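Pheromone cOB1/lipoprotein, YaeC family (Enterococcus faecalis, PDB 4EF1) probably binds methionine as the lipid-tethered, substrate-binding component of a transporter, and its precursor also gives rise to the peptide pheromone cOB1. Local coordinates at residues A78-V86 / N238-E246; I99-V107 / L164-L174. All coordinates share one frame; numbering follows the deposited sequence.

How the contacts relate
From the N terminus the chain first builds much of the six-stranded sheet, ending with strand 75-83, and runs through Glu84 of the ligand pocket into the second, five-stranded sheet. There strand 104-108 pairs with strand 172-175, the end of helix 161-166 lying beside them, so contact 2 closes a loop of 56 intervening residues. The chain later returns to the first sheet, and its C-terminal residues 238-246 join 78-86 in contact 1, closing a much longer loop that contains contact 2 entirely. The centres of the two contacts lie about 27 Å apart on opposite sides of the chain's centre, yet Val86 packs against Leu174 where they touch.

Contact 1. Residues A78-V86 / N238-E246. With MSE (selenomethionine), chain C.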
loop_
_atom_site.group_PDB
_atom_site.type_symbol
_atom_site.label_atom_id
_atom_site.label_comp_id
_atom_site.label_asym_id
_atom_site.label_seq_id
_atom_site.Cartn_x
_atom_site.Cartn_y
_atom_site.Cartn_z
ATOM N N ALA A 78 -2.472 15.260 -1.163
ATOM C CA ALA A 78 -1.634 16.227 -0.433
ATOM C C ALA A 78 -0.129 15.904 -0.428
ATOM O O ALA A 78 0.668 16.710 0.059
ATOM C CB ALA A 78 -2.126 16.368 0.992
ATOM N N GLY A 79 0.266 14.714 -0.862
ATOM C CA GLY A 79 1.688 14.402 -1.027
ATOM C C GLY A 79 2.021 12.971 -0.647
ATOM O O GLY A 79 1.463 12.428 0.281
ATOM N N ALA A 80 2.958 12.374 -1.383
ATOM C CA ALA A 80 3.441 11.018 -1.100
ATOM C C ALA A 80 4.363 11.066 0.120
ATOM O O ALA A 80 5.221 11.973 0.240
ATOM C CB ALA A 80 4.212 10.480 -2.277
ATOM N N ILE A 81 4.257 10.046 0.948
ATOM C CA ILE A 81 5.054 9.932 2.173
ATOM C C ILE A 81 6.013 8.732 2.180
ATOM O O ILE A 81 7.155 8.847 2.598
ATOM C CB ILE A 81 4.154 9.855 3.374
ATOM C CG1 ILE A 81 3.171 11.010 3.421
ATOM C CG2 ILE A 81 4.983 9.808 4.663
ATOM C CD1 ILE A 81 3.746 12.414 3.408
ATOM N N HIS A 82 5.564 7.584 1.697
ATOM C CA HIS A 82 6.377 6.358 1.708
ATOM C C HIS A 82 5.918 5.290 0.753
ATOM O O HIS A 82 4.778 5.271 0.366
ATOM C CB HIS A 82 6.408 5.764 3.113
ATOM C CG HIS A 82 5.152 5.005 3.503
ATOM N ND1 HIS A 82 4.153 5.567 4.195
ATOM C CD2 HIS A 82 4.805 3.676 3.327
ATOM C CE1 HIS A 82 3.227 4.673 4.450
ATOM N NE2 HIS A 82 3.609 3.501 3.894
ATOM N N LEU A 83 6.822 4.339 0.471
ATOM C CA LEU A 83 6.591 3.162 -0.395
ATOM C C LEU A 83 6.591 1.889 0.461
ATOM O O LEU A 83 7.311 1.791 1.505
ATOM C CB LEU A 83 7.744 3.008 -1.407
ATOM C CG LEU A 83 8.287 4.208 -2.165
ATOM C CD1 LEU A 83 9.393 3.833 -3.153
ATOM C CD2 LEU A 83 7.142 4.925 -2.870
ATOM N N GLU A 84 5.813 0.904 0.010
ATOM C CA GLU A 84 5.761 -0.425 0.625
ATOM C C GLU A 84 5.935 -1.492 -0.484
ATOM O O GLU A 84 4.926 -2.019 -0.993
ATOM C CB GLU A 84 4.386 -0.634 1.263
ATOM C CG GLU A 84 4.117 0.241 2.433
ATOM C CD GLU A 84 2.763 -0.029 3.074
ATOM O OE1 GLU A 84 2.052 -1.065 2.780
ATOM O OE2 GLU A 84 2.424 0.844 3.886
ATOM N N PRO A 85 7.194 -1.791 -0.858
ATOM C CA PRO A 85 7.460 -2.829 -1.860
ATOM C C PRO A 85 6.705 -4.082 -1.464
ATOM O O PRO A 85 6.874 -4.587 -0.337
ATOM C CB PRO A 85 8.986 -3.017 -1.778
ATOM C CG PRO A 85 9.487 -1.729 -1.235
ATOM C CD PRO A 85 8.439 -1.289 -0.267
ATOM N N VAL A 86 5.814 -4.518 -2.346
ATOM C CA VAL A 86 4.886 -5.595 -2.051
ATOM C C VAL A 86 5.529 -6.971 -2.341
ATOM O O VAL A 86 6.312 -7.162 -3.288
ATOM C CB VAL A 86 3.580 -5.404 -2.859
ATOM C CG1 VAL A 86 3.832 -5.664 -4.346
ATOM C CG2 VAL A 86 2.444 -6.260 -2.302
ATOM N N ASN A 238 13.156 -1.713 9.291
ATOM C CA ASN A 238 14.340 -2.216 8.607
ATOM C C ASN A 238 14.287 -2.215 7.102
ATOM O O ASN A 238 14.639 -3.203 6.470
ATOM C CB ASN A 238 14.728 -3.591 9.190
ATOM C CG ASN A 238 15.291 -3.456 10.599
ATOM O OD1 ASN A 238 14.690 -3.922 11.569
ATOM N ND2 ASN A 238 16.422 -2.741 10.726
ATOM N N GLY A 239 13.836 -1.102 6.529
ATOM C CA GLY A 239 13.769 -0.961 5.094
ATOM C C GLY A 239 12.550 -1.470 4.380
ATOM O O GLY A 239 12.428 -1.235 3.200
ATOM N N ALA A 240 11.632 -2.169 5.051
ATOM C CA ALA A 240 10.397 -2.611 4.399
ATOM C C ALA A 240 9.467 -1.438 4.064
ATOM O O ALA A 240 8.672 -1.504 3.115
ATOM C CB ALA A 240 9.690 -3.656 5.253
ATOM N N ILE A 241 9.587 -0.353 4.843
ATOM C CA ILE A 241 8.806 0.880 4.629
ATOM C C ILE A 241 9.836 1.921 4.180
ATOM O O ILE A 241 10.795 2.196 4.891
ATOM C CB ILE A 241 8.050 1.315 5.911
ATOM C CG1 ILE A 241 7.211 0.139 6.515
ATOM C CG2 ILE A 241 7.170 2.543 5.626
ATOM C CD1 ILE A 241 6.136 -0.489 5.640
ATOM N N VAL A 242 9.642 2.483 2.991
ATOM C CA VAL A 242 10.705 3.296 2.346
ATOM C C VAL A 242 10.192 4.738 2.222
ATOM O O VAL A 242 9.292 5.013 1.406
ATOM C CB VAL A 242 11.063 2.769 0.927
ATOM C CG1 VAL A 242 12.106 3.672 0.268
ATOM C CG2 VAL A 242 11.490 1.290 0.943
ATOM N N PRO A 243 10.713 5.639 3.053
ATOM C CA PRO A 243 10.293 7.043 2.968
ATOM C C PRO A 243 10.614 7.633 1.602
ATOM O O PRO A 243 11.666 7.279 0.998
ATOM C CB PRO A 243 11.126 7.723 4.064
ATOM C CG PRO A 243 11.509 6.634 5.004
ATOM C CD PRO A 243 11.712 5.433 4.129
ATOM N N VAL A 244 9.719 8.489 1.107
ATOM C CA VAL A 244 9.967 9.294 -0.102
ATOM C C VAL A 244 9.835 10.784 0.192
ATOM O O VAL A 244 9.165 11.189 1.126
ATOM C CB VAL A 244 9.059 8.932 -1.285
ATOM C CG1 VAL A 244 9.321 7.502 -1.694
ATOM C CG2 VAL A 244 7.575 9.161 -0.967
ATOM N N ASN A 245 10.487 11.580 -0.639
ATOM C CA ASN A 245 10.518 13.053 -0.531
ATOM C C ASN A 245 9.543 13.808 -1.444
ATOM O O ASN A 245 9.380 14.988 -1.299
ATOM C CB ASN A 245 11.939 13.538 -0.829
ATOM C CG ASN A 245 12.926 13.118 0.242
ATOM O OD1 ASN A 245 12.634 13.203 1.450
ATOM N ND2 ASN A 245 14.125 12.701 -0.189
ATOM N N GLU A 246 8.875 13.111 -2.354
ATOM C CA GLU A 246 8.013 13.739 -3.335
ATOM C C GLU A 246 7.103 12.645 -3.874
ATOM O O GLU A 246 7.329 11.473 -3.619
ATOM C CB GLU A 246 8.841 14.340 -4.475
ATOM C CG GLU A 246 9.626 13.312 -5.287
ATOM C CD GLU A 246 10.405 13.908 -6.454
ATOM O OE1 GLU A 246 10.419 15.145 -6.630
ATOM O OE2 GLU A 246 11.002 13.114 -7.215
ATOM O OXT GLU A 246 6.147 12.911 -4.583
HETATM N N MSE C 301 -0.271 0.292 2.162
HETATM C CA MSE C 301 -0.741 -0.333 0.862
HETATM C C MSE C 301 0.395 -0.537 -0.145
HETATM O O MSE C 301 1.229 0.364 -0.323
HETATM O OXT MSE C 301 0.441 -1.580 -0.852
HETATM C CB MSE C 301 -1.887 0.455 0.229
HETATM C CG MSE C 301 -2.536 -0.199 -0.998
HETATM SE SE MSE C 301 -3.757 1.017 -1.853
HETATM C CE MSE C 301 -5.185 1.104 -0.468
HETATM O O HOH W 1 3.702 13.379 -3.877
HETATM O O HOH W 2 7.749 -3.920 2.094
#
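The imidazole of His82 meets CG2 of Ile241 obliquely, CD2 lying 3.5 Å from that methyl, while CG of Glu84 sits at the ring edge in its plane. Both ring nitrogens are used: NE2 donates in the ring plane to the anti side of Glu84 OE2 (2.9 Å), and ND1 bonds Tyr57 OH. Histidine suits this place because its two nitrogens can tie the ring to two polar partners. The NE2 bond is consistent with the ring holding in place the Glu84 carboxylate, whose OE1 accepts from the selenomethionine N at 2.8 Å; His82 is then probably a second-shell residue. An extended Glu84 chain (chi2 -178°) carries the acid to the ligand, and Ile241 CD1 packs beside its CG.

The backbones pair antiparallel. Leu83 and Val242 exchange two bonds, and Val244 N donates to Ile81 O. Leu83 CG presses tightly on Val244 CG1 (3.5 Å), their branched ends packing across the strand pair. A water links Ala80 N to Glu246 OXT.

Ile81 and His82 both face Asn203, on the strand's other flank, in a classic beta bulge. Strand 242-243 is outermost in this six-stranded sheet, beside the ligand pocket of a periplasmic-binding-protein fold.

Contact 2. Residues I99-V107 / L164-L174; sequences IPDGSTIYV and LYDNEEGAAVL
Three backbone hydrogen bonds join Thr104 and Tyr106 to the chain from Ala171 to Leu174. Ala171 N donates to Thr104 O, Tyr106 N to Ala172 O at 2.9 Å, and Leu174 N to Tyr106 O at 2.8 Å. Tyr106 therefore bonds through both its N and its O, bracketing Val173 in the parallel register. Ala172 N, by contrast, is buried without a partner.

Aromatic packing centres on Tyr106. With CG anti to the carbonyl carbon (chi1 -81°), the ring reaches the other segment, Glu169 CB lying over one face and Leu164 CD1 meeting CD2 obliquely at 3.7 Å. CE1 comes within 3.4 Å of Gly170 CA, on the side where a CB would point, and phi there is positive; glycine suits both. The Glu169 carboxylate stands steeply to the ring, its plane turned by 77°.

These strands are adjacent interior strands of the five-stranded sheet, flanked by 151-156 and 87-89. Helix 161-166 ends in a Schellman motif at Glu168, whose positive phi turns the chain toward strand 172-175.

Apolar contacts gather round Ala172, on the face of Ile105: Ile105 CD1 and Ile99 CD1 both approach its CB. Separately, Ala171 CB meets Ser103 CB at 3.5 Å; alanine's small methyl suits such close neighbours. Val107 CG1 rests on Leu174 CB (3.8 Å), and both side chains touch helix 114-123. Among local polar bonds, Ser103 N and OG reach Pro100 O from the same face of its carbonyl plane, holding the type II turn.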
loop_
_atom_site.group_PDB
_atom_site.type_symbol
_atom_site.label_atom_id
_atom_site.label_comp_id
_atom_site.label_asym_id
_atom_site.label_seq_id
_atom_site.Cartn_x
_atom_site.Cartn_y
_atom_site.Cartn_z
ATOM N N ILE A 99 7.578 -23.352 -7.728
ATOM C CA ILE A 99 6.115 -23.437 -7.914
ATOM C C ILE A 99 5.726 -24.382 -9.081
ATOM O O ILE A 99 6.244 -24.242 -10.201
ATOM C CB ILE A 99 5.494 -22.006 -8.078
ATOM C CG1 ILE A 99 5.540 -21.256 -6.746
ATOM C CG2 ILE A 99 4.079 -22.020 -8.571
ATOM C CD1 ILE A 99 5.178 -19.788 -6.824
ATOM N N PRO A 100 4.845 -25.372 -8.809
ATOM C CA PRO A 100 4.420 -26.278 -9.858
ATOM C C PRO A 100 3.656 -25.594 -10.964
ATOM O O PRO A 100 2.970 -24.594 -10.725
ATOM C CB PRO A 100 3.526 -27.276 -9.119
ATOM C CG PRO A 100 4.004 -27.245 -7.698
ATOM C CD PRO A 100 4.426 -25.831 -7.468
ATOM N N ASP A 101 3.724 -26.154 -12.160
ATOM C CA ASP A 101 2.925 -25.649 -13.259
ATOM C C ASP A 101 1.439 -25.717 -12.887
ATOM O O ASP A 101 1.001 -26.634 -12.176
ATOM C CB ASP A 101 3.141 -26.423 -14.556
ATOM C CG ASP A 101 4.509 -26.165 -15.208
ATOM O OD1 ASP A 101 5.392 -25.500 -14.589
ATOM O OD2 ASP A 101 4.658 -26.646 -16.356
ATOM N N GLY A 102 0.680 -24.742 -13.338
ATOM C CA GLY A 102 -0.738 -24.704 -13.048
ATOM C C GLY A 102 -1.137 -24.307 -11.650
ATOM O O GLY A 102 -2.315 -24.394 -11.307
ATOM N N SER A 103 -0.179 -23.856 -10.840
ATOM C CA SER A 103 -0.469 -23.386 -9.516
ATOM C C SER A 103 -1.278 -22.080 -9.613
ATOM O O SER A 103 -1.176 -21.336 -10.590
ATOM C CB SER A 103 0.830 -23.140 -8.718
ATOM O OG SER A 103 1.547 -24.340 -8.475
ATOM N N THR A 104 -2.072 -21.832 -8.579
ATOM C CA THR A 104 -2.846 -20.617 -8.430
ATOM C C THR A 104 -2.107 -19.631 -7.506
ATOM O O THR A 104 -1.685 -19.992 -6.390
ATOM C CB THR A 104 -4.259 -20.917 -7.881
ATOM O OG1 THR A 104 -4.901 -21.901 -8.724
ATOM C CG2 THR A 104 -5.133 -19.615 -7.756
ATOM N N ILE A 105 -1.989 -18.398 -7.988
ATOM C CA ILE A 105 -1.429 -17.289 -7.249
ATOM C C ILE A 105 -2.630 -16.466 -6.798
ATOM O O ILE A 105 -3.510 -16.131 -7.611
ATOM C CB ILE A 105 -0.470 -16.452 -8.133
ATOM C CG1 ILE A 105 0.645 -17.315 -8.730
ATOM C CG2 ILE A 105 0.123 -15.259 -7.350
ATOM C CD1 ILE A 105 1.572 -17.972 -7.725
ATOM N N TYR A 106 -2.704 -16.209 -5.495
ATOM C CA TYR A 106 -3.794 -15.452 -4.873
ATOM C C TYR A 106 -3.397 -13.996 -4.663
ATOM O O TYR A 106 -2.343 -13.704 -4.077
ATOM C CB TYR A 106 -4.213 -16.047 -3.510
ATOM C CG TYR A 106 -5.131 -17.235 -3.614
ATOM C CD1 TYR A 106 -4.656 -18.449 -4.089
ATOM C CD2 TYR A 106 -6.505 -17.156 -3.239
ATOM C CE1 TYR A 106 -5.494 -19.542 -4.186
ATOM C CE2 TYR A 106 -7.340 -18.250 -3.369
ATOM C CZ TYR A 106 -6.824 -19.440 -3.817
ATOM O OH TYR A 106 -7.640 -20.539 -3.933
ATOM N N VAL A 107 -4.219 -13.109 -5.229
ATOM C CA VAL A 107 -4.026 -11.663 -5.105
ATOM C C VAL A 107 -5.367 -11.074 -4.666
ATOM O O VAL A 107 -6.422 -11.716 -4.838
ATOM C CB VAL A 107 -3.511 -11.014 -6.412
ATOM C CG1 VAL A 107 -2.188 -11.642 -6.846
ATOM C CG2 VAL A 107 -4.563 -11.072 -7.513
ATOM N N LEU A 164 -5.379 -16.183 3.957
ATOM C CA LEU A 164 -5.094 -17.115 2.869
ATOM C C LEU A 164 -3.656 -17.689 2.979
ATOM O O LEU A 164 -3.446 -18.892 2.810
ATOM C CB LEU A 164 -5.312 -16.449 1.514
ATOM C CG LEU A 164 -6.795 -16.168 1.208
ATOM C CD1 LEU A 164 -6.952 -15.339 -0.041
ATOM C CD2 LEU A 164 -7.600 -17.446 1.121
ATOM N N TYR A 165 -2.710 -16.820 3.285
ATOM C CA TYR A 165 -1.331 -17.223 3.493
ATOM C C TYR A 165 -1.210 -18.199 4.666
ATOM O O TYR A 165 -0.592 -19.276 4.524
ATOM C CB TYR A 165 -0.448 -15.978 3.729
ATOM C CG TYR A 165 0.890 -16.270 4.359
ATOM C CD1 TYR A 165 1.947 -16.792 3.598
ATOM C CD2 TYR A 165 1.095 -16.052 5.729
ATOM C CE1 TYR A 165 3.187 -17.073 4.189
ATOM C CE2 TYR A 165 2.312 -16.338 6.325
ATOM C CZ TYR A 165 3.352 -16.857 5.552
ATOM O OH TYR A 165 4.536 -17.100 6.145
ATOM N N ASP A 166 -1.815 -17.831 5.800
ATOM C CA ASP A 166 -1.746 -18.650 7.010
ATOM C C ASP A 166 -2.429 -20.039 6.789
ATOM O O ASP A 166 -1.908 -21.050 7.238
ATOM C CB ASP A 166 -2.259 -17.893 8.249
ATOM C CG ASP A 166 -1.676 -18.440 9.550
ATOM O OD1 ASP A 166 -0.433 -18.562 9.645
ATOM O OD2 ASP A 166 -2.457 -18.731 10.483
ATOM N N ASN A 167 -3.558 -20.068 6.079
ATOM C CA ASN A 167 -4.272 -21.307 5.761
ATOM C C ASN A 167 -3.641 -22.091 4.587
ATOM O O ASN A 167 -4.134 -23.152 4.233
ATOM C CB ASN A 167 -5.752 -20.995 5.458
ATOM C CG ASN A 167 -6.504 -20.417 6.676
ATOM O OD1 ASN A 167 -6.124 -20.641 7.830
ATOM N ND2 ASN A 167 -7.571 -19.663 6.413
ATOM N N GLU A 168 -2.568 -21.562 3.989
ATOM C CA GLU A 168 -1.849 -22.200 2.898
ATOM C C GLU A 168 -2.741 -22.472 1.684
ATOM O O GLU A 168 -2.725 -23.551 1.127
ATOM C CB GLU A 168 -1.128 -23.439 3.392
ATOM C CG GLU A 168 -0.153 -23.100 4.531
ATOM C CD GLU A 168 0.851 -24.197 4.804
ATOM O OE1 GLU A 168 1.662 -24.486 3.897
ATOM O OE2 GLU A 168 0.864 -24.742 5.926
ATOM N N GLU A 169 -3.551 -21.479 1.334
ATOM C CA GLU A 169 -4.396 -21.513 0.132
ATOM C C GLU A 169 -3.610 -20.968 -1.041
ATOM O O GLU A 169 -3.074 -19.886 -0.977
ATOM C CB GLU A 169 -5.675 -20.696 0.298
ATOM C CG GLU A 169 -6.684 -21.322 1.247
ATOM C CD GLU A 169 -8.125 -21.007 0.868
ATOM O OE1 GLU A 169 -8.448 -20.951 -0.352
ATOM O OE2 GLU A 169 -8.942 -20.818 1.805
ATOM N N GLY A 170 -3.532 -21.744 -2.111
ATOM C CA GLY A 170 -2.730 -21.386 -3.279
ATOM C C GLY A 170 -1.247 -21.614 -3.079
ATOM O O GLY A 170 -0.786 -21.843 -1.938
ATOM N N ALA A 171 -0.489 -21.525 -4.171
ATOM C CA ALA A 171 0.981 -21.707 -4.099
ATOM C C ALA A 171 1.679 -20.471 -3.491
ATOM O O ALA A 171 2.749 -20.602 -2.847
ATOM C CB ALA A 171 1.576 -22.020 -5.466
ATOM N N ALA A 172 1.078 -19.297 -3.675
ATOM C CA ALA A 172 1.634 -18.043 -3.114
ATOM C C ALA A 172 0.538 -16.970 -3.062
ATOM O O ALA A 172 -0.449 -17.050 -3.801
ATOM C CB ALA A 172 2.837 -17.561 -3.917
ATOM N N VAL A 173 0.738 -15.985 -2.179
ATOM C CA VAL A 173 -0.254 -14.970 -1.854
ATOM C C VAL A 173 0.417 -13.571 -1.910
ATOM O O VAL A 173 1.457 -13.391 -1.295
ATOM C CB VAL A 173 -0.860 -15.231 -0.434
ATOM C CG1 VAL A 173 -1.994 -14.250 -0.086
ATOM C CG2 VAL A 173 -1.425 -16.662 -0.330
ATOM N N LEU A 174 -0.140 -12.613 -2.672
ATOM C CA LEU A 174 0.320 -11.187 -2.606
ATOM C C LEU A 174 -0.330 -10.496 -1.387
ATOM O O LEU A 174 -1.545 -10.457 -1.297
ATOM C CB LEU A 174 -0.070 -10.425 -3.876
ATOM C CG LEU A 174 0.621 -9.067 -4.153
ATOM C CD1 LEU A 174 2.069 -9.255 -4.669
ATOM C CD2 LEU A 174 -0.218 -8.266 -5.129
#